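Local structure of clavulanic acid biosynthesis oligopeptide binding protein 2 (Streptomyces clavuligerus, 2WOL) at residues R322-Q326 and M518-L524; L493-T497 and L509-V513. The protein probably binds peptides or related small solutes, as other family 5 extracellular solute-binding proteins do, and belongs to the clavulanic acid biosynthetic pathway. All blocks are in the same frame, centred on the assembly; numbering follows the deposited sequence.

Contact 1: residues R322-Q326 and M518-L524; sequences RRAVQ and MEHAVLL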
# COMPACT_ATOMS: atom_id res chain seq x y z
N ARG A 322 17.40 -11.89 19.70
CA ARG A 322 16.51 -11.73 18.55
C ARG A 322 16.44 -13.01 17.73
O ARG A 322 15.37 -13.40 17.28
CB ARG A 322 16.94 -10.54 17.69
CG ARG A 322 16.99 -9.23 18.48
CD ARG A 322 17.06 -8.00 17.58
NE ARG A 322 18.26 -7.96 16.73
CZ ARG A 322 19.40 -7.35 17.06
NH1 ARG A 322 19.52 -6.74 18.24
NH2 ARG A 322 20.41 -7.37 16.22
N ARG A 323 17.58 -13.67 17.55
CA ARG A 323 17.62 -14.95 16.84
C ARG A 323 16.90 -16.06 17.60
O ARG A 323 16.25 -16.90 16.99
CB ARG A 323 19.06 -15.35 16.50
CG ARG A 323 19.69 -14.42 15.46
CD ARG A 323 21.12 -14.77 15.14
NE ARG A 323 21.63 -13.87 14.11
CZ ARG A 323 22.92 -13.66 13.86
NH1 ARG A 323 23.87 -14.29 14.54
NH2 ARG A 323 23.26 -12.80 12.90
N ALA A 324 17.01 -16.05 18.92
CA ALA A 324 16.28 -17.00 19.75
C ALA A 324 14.79 -16.91 19.47
O ALA A 324 14.12 -17.92 19.29
CB ALA A 324 16.55 -16.76 21.23
N VAL A 325 14.28 -15.68 19.40
CA VAL A 325 12.87 -15.45 19.10
C VAL A 325 12.49 -16.00 17.72
O VAL A 325 11.45 -16.65 17.57
CB VAL A 325 12.50 -13.95 19.23
CG1 VAL A 325 11.08 -13.69 18.73
CG2 VAL A 325 12.65 -13.50 20.68
N GLN A 326 13.34 -15.76 16.73
CA GLN A 326 13.08 -16.25 15.37
C GLN A 326 13.00 -17.78 15.36
O GLN A 326 12.07 -18.35 14.80
CB GLN A 326 14.14 -15.76 14.39
CG GLN A 326 14.36 -14.24 14.38
CD GLN A 326 13.82 -13.54 13.15
OE1 GLN A 326 13.29 -14.16 12.22
NE2 GLN A 326 13.97 -12.22 13.12
N MET A 518 17.87 -9.56 7.56
CA MET A 518 17.58 -10.81 8.25
C MET A 518 18.73 -11.25 9.16
O MET A 518 18.49 -11.83 10.22
CB MET A 518 17.17 -11.91 7.26
CG MET A 518 15.77 -11.69 6.65
SD MET A 518 14.45 -11.30 7.84
CE MET A 518 14.41 -12.81 8.82
N GLU A 519 19.97 -10.94 8.78
CA GLU A 519 21.12 -11.17 9.66
C GLU A 519 20.97 -10.41 10.99
O GLU A 519 21.30 -10.93 12.05
CB GLU A 519 22.44 -10.80 8.98
CG GLU A 519 22.86 -11.77 7.88
CD GLU A 519 24.01 -11.26 7.02
OE1 GLU A 519 24.50 -10.14 7.28
OE2 GLU A 519 24.41 -11.98 6.08
N HIS A 520 20.45 -9.18 10.91
CA HIS A 520 20.17 -8.38 12.11
C HIS A 520 19.08 -9.01 12.99
O HIS A 520 19.04 -8.76 14.20
CB HIS A 520 19.75 -6.96 11.74
CG HIS A 520 20.89 -6.07 11.38
ND1 HIS A 520 21.77 -5.57 12.32
CD2 HIS A 520 21.28 -5.56 10.18
CE1 HIS A 520 22.66 -4.80 11.72
NE2 HIS A 520 22.39 -4.78 10.42
N ALA A 521 18.19 -9.79 12.37
CA ALA A 521 17.11 -10.51 13.06
C ALA A 521 16.08 -9.60 13.76
O ALA A 521 15.35 -10.04 14.65
CB ALA A 521 17.69 -11.56 14.03
N VAL A 522 16.02 -8.34 13.33
CA VAL A 522 15.08 -7.38 13.92
C VAL A 522 13.64 -7.55 13.41
O VAL A 522 12.70 -7.09 14.07
CB VAL A 522 15.54 -5.91 13.73
CG1 VAL A 522 16.77 -5.63 14.60
CG2 VAL A 522 15.83 -5.60 12.27
N LEU A 523 13.47 -8.21 12.27
CA LEU A 523 12.13 -8.47 11.72
C LEU A 523 11.90 -9.97 11.59
O LEU A 523 12.70 -10.67 10.96
CB LEU A 523 11.95 -7.79 10.36
CG LEU A 523 12.13 -6.27 10.29
CD1 LEU A 523 11.90 -5.76 8.88
CD2 LEU A 523 11.22 -5.55 11.27
N LEU A 524 10.81 -10.44 12.18
CA LEU A 524 10.37 -11.83 12.07
C LEU A 524 9.18 -11.90 11.12
O LEU A 524 8.06 -11.52 11.49
CB LEU A 524 9.99 -12.39 13.45
CG LEU A 524 9.22 -13.71 13.54
CD1 LEU A 524 9.96 -14.87 12.86
CD2 LEU A 524 8.94 -14.05 15.00
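R322 reaches from helix 319-327 to the C-terminal end of helix 503-520 and illustrates how an arginine can bind a carbonyl that a helix leaves over where it stops. Its CB lies 3.5 Å from A521 O and also meets the A521 methyl. CD then runs beside V522 CG1, which also sits over one face of the guanidinium. The chain bends at chi3 (-62°), turning the group side-on to H520 O: R322 NE and NH2 both donate to that one oxygen at 2.8 Å, with the oxygen in the guanidinium plane. NH1 is held by F316 O, so the rotation of the group is fixed from two directions.

R323, extended from CG to NE, passes the A521 methyl with its CG and donates from NH2 to E519 O at 2.8 Å; Y365 OH takes its NE. One turn on, the Q326 amide nitrogen bridges two more carbonyls, L523 O at 2.9 Å (168° at the hydrogen) and A521 O at 3.0 Å. Both oxygens lie close to the amide plane, while the nitrogen stands above each carbonyl plane. L524 CD1 packs 3.5 Å from Q326 OE1. The carbonyls of E519, H520, A521 and L523 are thus all bound by side chains of helix 319-327, at a helix C-terminus ended by the positive phi of A521 and leading through a two-residue turn into strand 523-534.

Contact 2: residues L493-T497 and L509-V513; sequences LIDET and LWRAV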
# COMPACT_ATOMS: atom_id res chain seq x y z
N LEU A 493 23.73 0.51 0.59
CA LEU A 493 23.21 -0.39 -0.43
C LEU A 493 21.92 0.14 -1.04
O LEU A 493 21.75 0.10 -2.26
CB LEU A 493 22.98 -1.80 0.14
CG LEU A 493 24.21 -2.70 0.36
CD1 LEU A 493 23.81 -3.93 1.14
CD2 LEU A 493 24.86 -3.10 -0.96
N ILE A 494 21.02 0.65 -0.19
CA ILE A 494 19.78 1.27 -0.65
C ILE A 494 20.10 2.44 -1.59
O ILE A 494 19.54 2.54 -2.68
CB ILE A 494 18.87 1.71 0.53
CG1 ILE A 494 18.33 0.47 1.26
CG2 ILE A 494 17.73 2.61 0.05
CD1 ILE A 494 17.53 0.77 2.52
N ASP A 495 21.02 3.31 -1.17
CA ASP A 495 21.45 4.43 -2.01
C ASP A 495 21.97 3.93 -3.36
O ASP A 495 21.66 4.52 -4.40
CB ASP A 495 22.52 5.27 -1.29
CG ASP A 495 21.93 6.14 -0.18
OD1 ASP A 495 20.69 6.28 -0.10
OD2 ASP A 495 22.73 6.68 0.62
N GLU A 496 22.74 2.84 -3.35
CA GLU A 496 23.27 2.29 -4.60
C GLU A 496 22.17 1.85 -5.56
O GLU A 496 22.25 2.12 -6.76
CB GLU A 496 24.26 1.15 -4.34
CG GLU A 496 25.06 0.78 -5.59
CD GLU A 496 26.14 -0.26 -5.34
OE1 GLU A 496 26.49 -0.51 -4.17
OE2 GLU A 496 26.64 -0.82 -6.34
N THR A 497 21.14 1.17 -5.05
CA THR A 497 20.02 0.73 -5.90
C THR A 497 19.38 1.91 -6.63
O THR A 497 19.01 1.80 -7.79
CB THR A 497 18.92 -0.03 -5.11
OG1 THR A 497 18.19 0.88 -4.27
CG2 THR A 497 19.49 -1.16 -4.27
N LEU A 509 21.40 -6.16 -5.58
CA LEU A 509 21.67 -5.26 -4.47
C LEU A 509 20.57 -5.34 -3.42
O LEU A 509 20.85 -5.39 -2.23
CB LEU A 509 21.84 -3.82 -4.96
CG LEU A 509 23.13 -3.50 -5.72
CD1 LEU A 509 22.97 -2.21 -6.50
CD2 LEU A 509 24.34 -3.43 -4.78
N TRP A 510 19.31 -5.38 -3.87
CA TRP A 510 18.18 -5.50 -2.95
C TRP A 510 18.18 -6.81 -2.19
O TRP A 510 17.79 -6.85 -1.02
CB TRP A 510 16.85 -5.27 -3.67
CG TRP A 510 16.52 -3.82 -3.81
CD1 TRP A 510 16.41 -3.11 -4.97
CD2 TRP A 510 16.26 -2.89 -2.74
NE1 TRP A 510 16.09 -1.80 -4.70
CE2 TRP A 510 15.99 -1.64 -3.34
CE3 TRP A 510 16.21 -3.00 -1.35
CZ2 TRP A 510 15.70 -0.50 -2.58
CZ3 TRP A 510 15.92 -1.87 -0.59
CH2 TRP A 510 15.66 -0.64 -1.21
N ARG A 511 18.62 -7.88 -2.85
CA ARG A 511 18.77 -9.18 -2.19
C ARG A 511 19.81 -9.12 -1.08
O ARG A 511 19.63 -9.73 -0.03
CB ARG A 511 19.11 -10.27 -3.20
CG ARG A 511 17.92 -10.65 -4.05
CD ARG A 511 18.27 -11.62 -5.14
NE ARG A 511 17.03 -12.09 -5.76
CZ ARG A 511 16.95 -12.77 -6.90
NH1 ARG A 511 18.05 -13.06 -7.59
NH2 ARG A 511 15.76 -13.14 -7.35
N ALA A 512 20.90 -8.38 -1.31
CA ALA A 512 21.91 -8.16 -0.28
C ALA A 512 21.35 -7.36 0.90
O ALA A 512 21.64 -7.66 2.06
CB ALA A 512 23.14 -7.48 -0.86
N VAL A 513 20.54 -6.34 0.60
CA VAL A 513 19.87 -5.57 1.66
C VAL A 513 19.00 -6.49 2.52
O VAL A 513 19.12 -6.47 3.74
CB VAL A 513 19.00 -4.42 1.09
CG1 VAL A 513 18.23 -3.72 2.22
CG2 VAL A 513 19.86 -3.42 0.34
O HOH W 1 15.79 1.01 -5.82
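T497 lays its methyl, CG2, over the indole of W510, 3.6 Å from the centroid of the five-membered ring and only 14° off its normal, a CH-pi contact. The same methyl also meets L509 CB, the leucine side chain running alongside in the opposite direction. Chi1 of 71° sets T497 OG1 between its own backbone N and carbonyl carbon, from where it donates to I494 O at 2.7 Å, in the carbonyl plane and on a lone pair. The same hydroxyl is 3.4 Å from W510 NE1, but the angle is too poor for a direct bond. A water does the joining instead: it donates to T497 OG1 and accepts from W510 NE1 at 3.0 Å, sitting at the indole edge in the ring plane.

Most of the rest of the interface is apolar. I494 CG1 approaches W510 CH2 obliquely at 3.8 Å, while L493 CB rests on V513 CG2 at 3.5 Å and its two methyl ends divide between A512 CB and L509 CD2. The E496 chain crosses L509 at about a right angle, its carboxylate against the leucine methyls.

These side chains form the seam of an antiparallel helical hairpin, in which helices 488-499 and 503-520 are joined by a short connection; the local axes come within 9.3 Å at a crossing angle of -160°. T497 stands opposite L509 and L493 opposite V513, as expected when the chain doubles back.

Beyond the seam, helix 460-468 packs against it: Y461 touches both I494 and W510, and L464 touches V513. F352 and A358 also touch the W510 side chain.

Overall arrangement
Both contacts use helix 503-520, contact 2 through its middle and contact 1 through its C-terminal end, and their centres are 20 Å apart with nearest atoms about 5 Å apart. Contact 1 is the more deeply buried and joins segments distant in sequence; contact 2, partly buried, pairs neighbouring helices. The chemistry follows the place. Where the helix ends and strand 523-534 begins, backbone carbonyls are left to be bound, and arginine and glutamine side chains supply the donors. Along the helix flank the backbone is already bonded to itself, so 493-497 and 509-513 meet through aliphatic and aromatic groups, with one water joining the threonine hydroxyl to the indole nitrogen.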